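Hypothetical protein UNP Q5LQD5_SILPO (Silicibacter pomeroyi, PDB 2IMH) is of unknown function, a member of the DUF1028 family with an alpha/beta fold in which helices pack against antiparallel sheets. Local coordinates at residues Thr75-Leu86 and Phe98-Gly108. Numbering follows the deposited sequence. Where two conformers were deposited one is given.
Sequences TSQDSGRAYRQL and FTGSENQDIKG
The ring of Phe98 packs against Thr75, whose CB sits over one face, offset toward the rim, 4.2 Å from the ring centroid. Of the Thr75 atoms, CG2 comes nearest, 3.7 Å from Phe98 CD2. Phe98 has CG anti to the backbone N (chi1 166°), which turns the ring toward the C-terminal part of helix 67-76, where the side chain also touches Val71. At the ring edge, near its plane, the carbonyl oxygen of Arg81 approaches Phe98 CE2 at 3.3 Å. The aliphatic part of Arg81 passes by CZ, while its guanidinium turns back to the carbonyls of Thr75 and Ser76.

Asn103 ties the two loops together. Its ND2 donates to Arg84 O at 3.0 Å, nearly straight (169°), but from above the carbonyl plane. Gly100 N takes the same oxygen at 2.9 Å, close to the C=O axis. ND2 also bonds Gly100 O, and OD1 accepts from Ala47 N. The amide is therefore held at both ends. With an alanine here, Ala47 N would probably lose this acceptor, and the turn from Gly100 to Asn103 would keep only the Gly100 N bond to Arg84 O.

Glu102 N donates to Ala82 O. The CB of Glu102 then lies over the centre of the Tyr83 ring, 3.6 Å from the centroid, a CH-pi contact near the surface.

On the other sheet face from Phe98, the extended Gln85 side chain runs beside Thr99. Its NE2 donates to Thr99 OG1 at 2.9 Å and also reaches Gly119 O, while OE1 accepts from Asn120 and Gln45. Gln85 thus links the two sheets.

Leu86 and Phe98 form a hydrogen-bonded pair, and Gln85 and Thr99 a non-hydrogen-bonded one. This is the open end of the antiparallel beta hairpin of strands 85-90 and 95-99.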
loop_
_atom_site.group_PDB
_atom_site.type_symbol
_atom_site.label_atom_id
_atom_site.label_comp_id
_atom_site.label_asym_id
_atom_site.label_seq_id
_atom_site.Cartn_x
_atom_site.Cartn_y
_atom_site.Cartn_z
ATOM N N THR A 75 -10.861 -0.311 15.866
ATOM C CA THR A 75 -10.835 -1.730 16.211
ATOM C C THR A 75 -11.632 -2.026 17.485
ATOM O O THR A 75 -12.281 -3.081 17.577
ATOM C CB THR A 75 -9.403 -2.252 16.350
ATOM O OG1 THR A 75 -8.715 -1.508 17.359
ATOM C CG2 THR A 75 -8.658 -2.139 15.016
ATOM N N SER A 76 -11.590 -1.095 18.446
ATOM C CA SER A 76 -12.264 -1.264 19.743
ATOM C C SER A 76 -13.774 -1.405 19.603
ATOM O O SER A 76 -14.420 -2.107 20.399
ATOM C CB SER A 76 -11.933 -0.104 20.695
ATOM O OG SER A 76 -12.599 1.091 20.317
ATOM N N GLN A 77 -14.332 -0.728 18.603
ATOM C CA GLN A 77 -15.772 -0.686 18.304
ATOM C C GLN A 77 -16.287 -1.980 17.686
ATOM O O GLN A 77 -17.489 -2.133 17.465
ATOM C CB GLN A 77 -16.059 0.419 17.278
ATOM C CG GLN A 77 -16.013 1.859 17.770
ATOM C CD GLN A 77 -16.358 2.843 16.660
ATOM O OE1 GLN A 77 -17.421 3.469 16.677
ATOM N NE2 GLN A 77 -15.471 2.964 15.673
ATOM N N ASP A 78 -15.379 -2.886 17.346
ATOM C CA ASP A 78 -15.748 -4.056 16.542
ATOM C C ASP A 78 -15.577 -5.318 17.364
ATOM O O ASP A 78 -14.454 -5.680 17.704
ATOM C CB ASP A 78 -14.848 -4.082 15.294
ATOM C CG ASP A 78 -15.185 -5.193 14.313
ATOM O OD1 ASP A 78 -15.872 -6.196 14.667
ATOM O OD2 ASP A 78 -14.709 -5.050 13.155
ATOM N N SER A 79 -16.690 -6.006 17.649
ATOM C CA SER A 79 -16.648 -7.232 18.453
ATOM C C SER A 79 -15.892 -8.376 17.787
ATOM O O SER A 79 -15.470 -9.322 18.468
ATOM C CB SER A 79 -18.060 -7.701 18.821
ATOM O OG SER A 79 -18.804 -8.036 17.658
ATOM N N GLY A 80 -15.733 -8.291 16.461
ATOM C CA GLY A 80 -15.030 -9.304 15.705
ATOM C C GLY A 80 -13.577 -8.975 15.469
ATOM O O GLY A 80 -12.930 -9.614 14.656
ATOM N N ARG A 81 -13.062 -7.979 16.189
ATOM C CA ARG A 81 -11.701 -7.473 15.962
ATOM C C ARG A 81 -10.589 -8.529 15.984
ATOM O O ARG A 81 -9.575 -8.392 15.293
ATOM C CB ARG A 81 -11.373 -6.350 16.967
ATOM C CG ARG A 81 -11.114 -6.835 18.401
ATOM C CD ARG A 81 -11.075 -5.683 19.426
ATOM N NE ARG A 81 -12.405 -5.149 19.701
ATOM C CZ ARG A 81 -13.280 -5.679 20.557
ATOM N NH1 ARG A 81 -12.980 -6.766 21.255
ATOM N NH2 ARG A 81 -14.468 -5.112 20.712
ATOM N N ALA A 82 -10.758 -9.579 16.793
ATOM C CA ALA A 82 -9.702 -10.586 16.925
ATOM C C ALA A 82 -9.370 -11.268 15.592
ATOM O O ALA A 82 -8.287 -11.831 15.428
ATOM C CB ALA A 82 -10.101 -11.635 17.975
ATOM N N TYR A 83 -10.313 -11.222 14.651
ATOM C CA TYR A 83 -10.160 -11.900 13.364
ATOM C C TYR A 83 -9.612 -11.013 12.249
ATOM O O TYR A 83 -9.678 -11.370 11.070
ATOM C CB TYR A 83 -11.484 -12.510 12.931
ATOM C CG TYR A 83 -11.837 -13.709 13.775
ATOM C CD1 TYR A 83 -11.552 -14.999 13.334
ATOM C CD2 TYR A 83 -12.408 -13.544 15.035
ATOM C CE1 TYR A 83 -11.856 -16.110 14.127
ATOM C CE2 TYR A 83 -12.711 -14.637 15.834
ATOM C CZ TYR A 83 -12.435 -15.915 15.372
ATOM O OH TYR A 83 -12.740 -17.011 16.160
ATOM N N ARG A 84 -9.057 -9.862 12.615
ATOM C CA ARG A 84 -8.556 -8.957 11.568
ATOM C C ARG A 84 -7.363 -8.138 12.031
ATOM O O ARG A 84 -6.940 -8.238 13.191
ATOM C CB ARG A 84 -9.675 -8.091 10.955
ATOM C CG ARG A 84 -11.004 -8.073 11.738
ATOM C CD ARG A 84 -12.043 -7.172 11.082
ATOM N NE ARG A 84 -13.330 -7.237 11.786
ATOM C CZ ARG A 84 -14.196 -8.246 11.666
ATOM N NH1 ARG A 84 -13.934 -9.273 10.855
ATOM N NH2 ARG A 84 -15.325 -8.220 12.351
ATOM N N GLN A 85 -6.811 -7.351 11.110
ATOM C CA GLN A 85 -5.527 -6.712 11.310
ATOM C C GLN A 85 -5.570 -5.385 10.544
ATOM O O GLN A 85 -6.106 -5.335 9.441
ATOM C CB GLN A 85 -4.418 -7.606 10.751
ATOM C CG GLN A 85 -3.019 -7.030 10.891
ATOM C CD GLN A 85 -1.936 -8.006 10.466
ATOM O OE1 GLN A 85 -2.021 -8.635 9.411
ATOM N NE2 GLN A 85 -0.893 -8.118 11.289
ATOM N N LEU A 86 -5.041 -4.329 11.148
ATOM C CA LEU A 86 -5.149 -2.987 10.582
ATOM C C LEU A 86 -3.876 -2.191 10.809
ATOM O O LEU A 86 -3.292 -2.222 11.894
ATOM C CB LEU A 86 -6.330 -2.238 11.234
ATOM C CG LEU A 86 -6.615 -0.820 10.701
ATOM C CD1 LEU A 86 -7.021 -0.883 9.223
ATOM C CD2 LEU A 86 -7.693 -0.114 11.532
ATOM N N PHE A 98 -2.850 -2.728 14.565
ATOM C CA PHE A 98 -3.522 -3.641 15.479
ATOM C C PHE A 98 -3.486 -5.033 14.836
ATOM O O PHE A 98 -3.778 -5.186 13.636
ATOM C CB PHE A 98 -4.971 -3.211 15.683
ATOM C CG PHE A 98 -5.827 -4.272 16.326
ATOM C CD1 PHE A 98 -5.889 -4.382 17.716
ATOM C CD2 PHE A 98 -6.553 -5.174 15.539
ATOM C CE1 PHE A 98 -6.669 -5.378 18.315
ATOM C CE2 PHE A 98 -7.335 -6.181 16.126
ATOM C CZ PHE A 98 -7.380 -6.281 17.524
ATOM N N THR A 99 -3.149 -6.048 15.627
ATOM C CA THR A 99 -3.152 -7.415 15.112
ATOM C C THR A 99 -4.038 -8.299 15.999
ATOM O O THR A 99 -3.691 -8.573 17.149
ATOM C CB THR A 99 -1.714 -7.990 14.987
ATOM O OG1 THR A 99 -0.944 -7.195 14.070
ATOM C CG2 THR A 99 -1.743 -9.443 14.484
ATOM N N GLY A 100 -5.177 -8.727 15.457
ATOM C CA GLY A 100 -6.118 -9.570 16.216
ATOM C C GLY A 100 -5.492 -10.909 16.571
ATOM O O GLY A 100 -4.646 -11.445 15.826
ATOM N N SER A 101 -5.909 -11.457 17.712
ATOM C CA SER A 101 -5.298 -12.673 18.230
ATOM C C SER A 101 -5.695 -13.917 17.421
ATOM O O SER A 101 -5.024 -14.951 17.498
ATOM C CB SER A 101 -5.688 -12.859 19.695
ATOM O OG SER A 101 -7.090 -12.958 19.801
ATOM N N GLU A 102 -6.780 -13.826 16.651
ATOM C CA GLU A 102 -7.277 -14.997 15.909
ATOM C C GLU A 102 -6.820 -15.052 14.446
ATOM O O GLU A 102 -7.150 -15.997 13.722
ATOM C CB GLU A 102 -8.794 -15.125 16.020
ATOM C CG GLU A 102 -9.301 -15.333 17.455
ATOM C CD GLU A 102 -8.705 -16.570 18.115
ATOM O OE1 GLU A 102 -8.723 -17.660 17.490
ATOM O OE2 GLU A 102 -8.197 -16.435 19.250
ATOM N N ASN A 103 -6.037 -14.062 14.022
ATOM C CA ASN A 103 -5.320 -14.186 12.753
ATOM C C ASN A 103 -4.331 -15.346 12.847
ATOM O O ASN A 103 -3.870 -15.685 13.943
ATOM C CB ASN A 103 -4.554 -12.903 12.436
ATOM C CG ASN A 103 -5.467 -11.720 12.238
ATOM O OD1 ASN A 103 -6.226 -11.660 11.266
ATOM N ND2 ASN A 103 -5.418 -10.778 13.169
ATOM N N GLN A 104 -3.973 -15.932 11.713
ATOM C CA GLN A 104 -3.047 -17.064 11.725
ATOM C C GLN A 104 -1.601 -16.646 11.975
ATOM O O GLN A 104 -1.143 -15.627 11.458
ATOM C CB GLN A 104 -3.149 -17.846 10.418
ATOM C CG GLN A 104 -4.527 -18.470 10.178
ATOM C CD GLN A 104 -4.777 -19.716 11.028
ATOM O OE1 GLN A 104 -3.835 -20.414 11.443
ATOM N NE2 GLN A 104 -6.057 -20.001 11.294
ATOM N N ASP A 105 -0.880 -17.439 12.771
ATOM C CA ASP A 105 0.547 -17.210 12.958
ATOM C C ASP A 105 1.322 -17.551 11.684
ATOM O O ASP A 105 0.856 -18.347 10.896
ATOM C CB ASP A 105 1.082 -18.054 14.118
ATOM C CG ASP A 105 0.504 -17.633 15.449
ATOM O OD1 ASP A 105 0.447 -16.413 15.720
ATOM O OD2 ASP A 105 0.093 -18.527 16.223
ATOM N N ILE A 106 2.492 -16.958 11.467
ATOM C CA ILE A 106 3.049 -15.904 12.297
ATOM C C ILE A 106 2.467 -14.532 11.867
ATOM O O ILE A 106 2.154 -14.339 10.690
ATOM C CB ILE A 106 4.608 -15.975 12.249
ATOM C CG1 ILE A 106 5.080 -17.219 13.033
ATOM C CG2 ILE A 106 5.251 -14.686 12.770
ATOM C CD1 ILE A 106 6.419 -17.782 12.606
ATOM N N LYS A 107 2.277 -13.632 12.842
ATOM C CA LYS A 107 1.700 -12.264 12.660
ATOM C C LYS A 107 2.600 -11.341 13.534
ATOM O O LYS A 107 3.011 -11.776 14.587
ATOM C CB LYS A 107 0.218 -12.258 13.061
ATOM C CG LYS A 107 -0.098 -12.874 14.454
ATOM C CD LYS A 107 -1.588 -13.042 14.649
ATOM C CE LYS A 107 -1.949 -13.629 16.013
ATOM N NZ LYS A 107 -1.995 -15.127 15.981
ATOM N N GLY A 108 2.884 -10.066 13.245
ATOM C CA GLY A 108 2.021 -8.931 13.303
ATOM C C GLY A 108 2.653 -7.742 12.589
ATOM O O GLY A 108 2.368 -7.593 11.438
#